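Local atomic coordinates of glycosyltransferase (Rickettsia africae, PDB entry 7MI0), a protein that probably transfers a sugar from an activated donor to an acceptor, as a GT-B-fold glycosyltransferase of the GT4 type. Residues T222-H227 / S294-P299. Sequence-based numbering, arbitrary orientation.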
loop_
_atom_site.group_PDB
_atom_site.type_symbol
_atom_site.label_atom_id
_atom_site.label_comp_id
_atom_site.label_asym_id
_atom_site.label_seq_id
_atom_site.Cartn_x
_atom_site.Cartn_y
_atom_site.Cartn_z
ATOM N N THR A 222 -10.449 8.920 7.142
ATOM C CA THR A 222 -11.050 8.019 8.114
ATOM C C THR A 222 -10.416 8.263 9.481
ATOM O O THR A 222 -9.338 8.852 9.592
ATOM C CB THR A 222 -10.905 6.546 7.689
ATOM O OG1 THR A 222 -11.613 5.704 8.610
ATOM C CG2 THR A 222 -9.446 6.133 7.641
ATOM N N SER A 223 -11.106 7.804 10.532
ATOM C CA SER A 223 -10.760 8.224 11.890
ATOM C C SER A 223 -9.368 7.755 12.295
ATOM O O SER A 223 -8.595 8.525 12.879
ATOM C CB SER A 223 -11.804 7.717 12.886
ATOM O OG SER A 223 -11.865 6.300 12.890
ATOM N N TRP A 224 -9.024 6.506 11.995
ATOM C CA TRP A 224 -7.755 5.958 12.458
ATOM C C TRP A 224 -6.550 6.473 11.677
ATOM O O TRP A 224 -5.419 6.075 11.981
ATOM C CB TRP A 224 -7.800 4.429 12.409
ATOM C CG TRP A 224 -8.107 3.866 11.055
ATOM C CD1 TRP A 224 -9.344 3.643 10.517
ATOM C CD2 TRP A 224 -7.158 3.440 10.069
ATOM N NE1 TRP A 224 -9.220 3.109 9.256
ATOM C CE2 TRP A 224 -7.889 2.976 8.957
ATOM C CE3 TRP A 224 -5.760 3.411 10.017
ATOM C CZ2 TRP A 224 -7.271 2.488 7.807
ATOM C CZ3 TRP A 224 -5.145 2.925 8.873
ATOM C CH2 TRP A 224 -5.901 2.470 7.784
ATOM N N LYS A 225 -6.751 7.353 10.692
ATOM C CA LYS A 225 -5.629 7.924 9.958
ATOM C C LYS A 225 -4.890 9.000 10.743
ATOM O O LYS A 225 -3.733 9.289 10.422
ATOM C CB LYS A 225 -6.099 8.502 8.623
ATOM C CG LYS A 225 -6.246 7.476 7.512
ATOM C CD LYS A 225 -4.940 6.777 7.186
ATOM C CE LYS A 225 -5.116 5.833 6.016
ATOM N NZ LYS A 225 -3.873 5.086 5.711
ATOM N N GLY A 226 -5.525 9.607 11.742
ATOM C CA GLY A 226 -4.857 10.556 12.609
ATOM C C GLY A 226 -5.061 12.022 12.288
ATOM O O GLY A 226 -4.344 12.863 12.849
ATOM N N HIS A 227 -6.012 12.359 11.413
ATOM C CA HIS A 227 -6.265 13.757 11.082
ATOM C C HIS A 227 -6.472 14.601 12.332
ATOM O O HIS A 227 -5.909 15.694 12.450
ATOM C CB HIS A 227 -7.481 13.866 10.159
ATOM C CG HIS A 227 -7.250 13.308 8.789
ATOM N ND1 HIS A 227 -7.260 11.956 8.524
ATOM C CD2 HIS A 227 -6.994 13.920 7.609
ATOM C CE1 HIS A 227 -7.025 11.758 7.239
ATOM N NE2 HIS A 227 -6.860 12.934 6.661
ATOM N N SER A 294 2.284 10.886 7.836
ATOM C CA SER A 294 1.436 9.746 8.157
ATOM C C SER A 294 1.257 9.732 9.664
ATOM O O SER A 294 2.237 9.607 10.407
ATOM C CB SER A 294 2.039 8.426 7.686
ATOM O OG SER A 294 1.464 7.345 8.408
ATOM N N ALA A 295 0.016 9.868 10.113
ATOM C CA ALA A 295 -0.276 10.031 11.529
ATOM C C ALA A 295 -1.213 8.946 12.041
ATOM O O ALA A 295 -1.937 9.157 13.014
ATOM C CB ALA A 295 -0.866 11.413 11.794
ATOM N N SER A 296 -1.208 7.782 11.393
ATOM C CA SER A 296 -2.163 6.733 11.727
ATOM C C SER A 296 -1.972 6.277 13.166
ATOM O O SER A 296 -0.845 6.061 13.620
ATOM C CB SER A 296 -2.006 5.550 10.772
ATOM O OG SER A 296 -2.044 5.976 9.422
ATOM N N ILE A 297 -3.084 6.145 13.891
ATOM C CA ILE A 297 -3.045 5.706 15.279
ATOM C C ILE A 297 -3.389 4.234 15.429
ATOM O O ILE A 297 -3.324 3.699 16.544
ATOM C CB ILE A 297 -3.972 6.569 16.152
ATOM C CG1 ILE A 297 -5.416 6.455 15.669
ATOM C CG2 ILE A 297 -3.523 8.012 16.108
ATOM C CD1 ILE A 297 -6.361 7.399 16.366
ATOM N N GLU A 298 -3.767 3.565 14.341
ATOM C CA GLU A 298 -3.906 2.124 14.278
ATOM C C GLU A 298 -2.971 1.584 13.202
ATOM O O GLU A 298 -2.789 2.230 12.162
ATOM C CB GLU A 298 -5.360 1.709 13.987
ATOM C CG GLU A 298 -6.301 1.952 15.172
ATOM C CD GLU A 298 -7.727 1.462 14.936
ATOM O OE1 GLU A 298 -7.923 0.495 14.166
ATOM O OE2 GLU A 298 -8.657 2.051 15.531
ATOM N N PRO A 299 -2.349 0.428 13.423
ATOM C CA PRO A 299 -1.227 0.026 12.570
ATOM C C PRO A 299 -1.655 -0.237 11.139
ATOM O O PRO A 299 -2.782 -0.658 10.863
ATOM C CB PRO A 299 -0.718 -1.255 13.239
ATOM C CG PRO A 299 -1.917 -1.797 13.954
ATOM C CD PRO A 299 -2.687 -0.599 14.423
#
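Two loops at the C-terminal ends of neighbouring parallel strands, 214-218 and 291-294, meet here in the C-terminal Rossmann-like domain of a GT-B glycosyltransferase. In GT4 relatives the loops at these strand ends line the donor cleft, and Glu-300 fits the first glutamate of the family's E-x7-E motif. One hydrogen bond joins the segments: Ile-297 N donates to Trp-224 O at 3.0 Å, with an angle of 152° at the hydrogen, approaching from above the carbonyl plane. Gly-226 has a positive phi (98°), and its CA approaches Ala-295 O to 3.3 Å in a CA-H...O contact. With CG in the crowded position between backbone N and carbonyl carbon (chi1 57°), Trp-224 sets its CB 3.9 Å from Glu-298 CD, alongside that extended side chain, while its ring atom CE3 comes 3.9 Å from Glu-298 O. Thr-222 CG2 and Lys-225 CD sit over one indole face, toward its rim. Bent at chi2, Lys-225 passes CD 3.7 Å from Ser-296 OG. Its NZ forms a salt bridge with Glu-300, whose other carboxylate oxygen accepts a weak hydrogen bond from Ser-296 OG, an arrangement that would favour a charged lysine and an ionised glutamate.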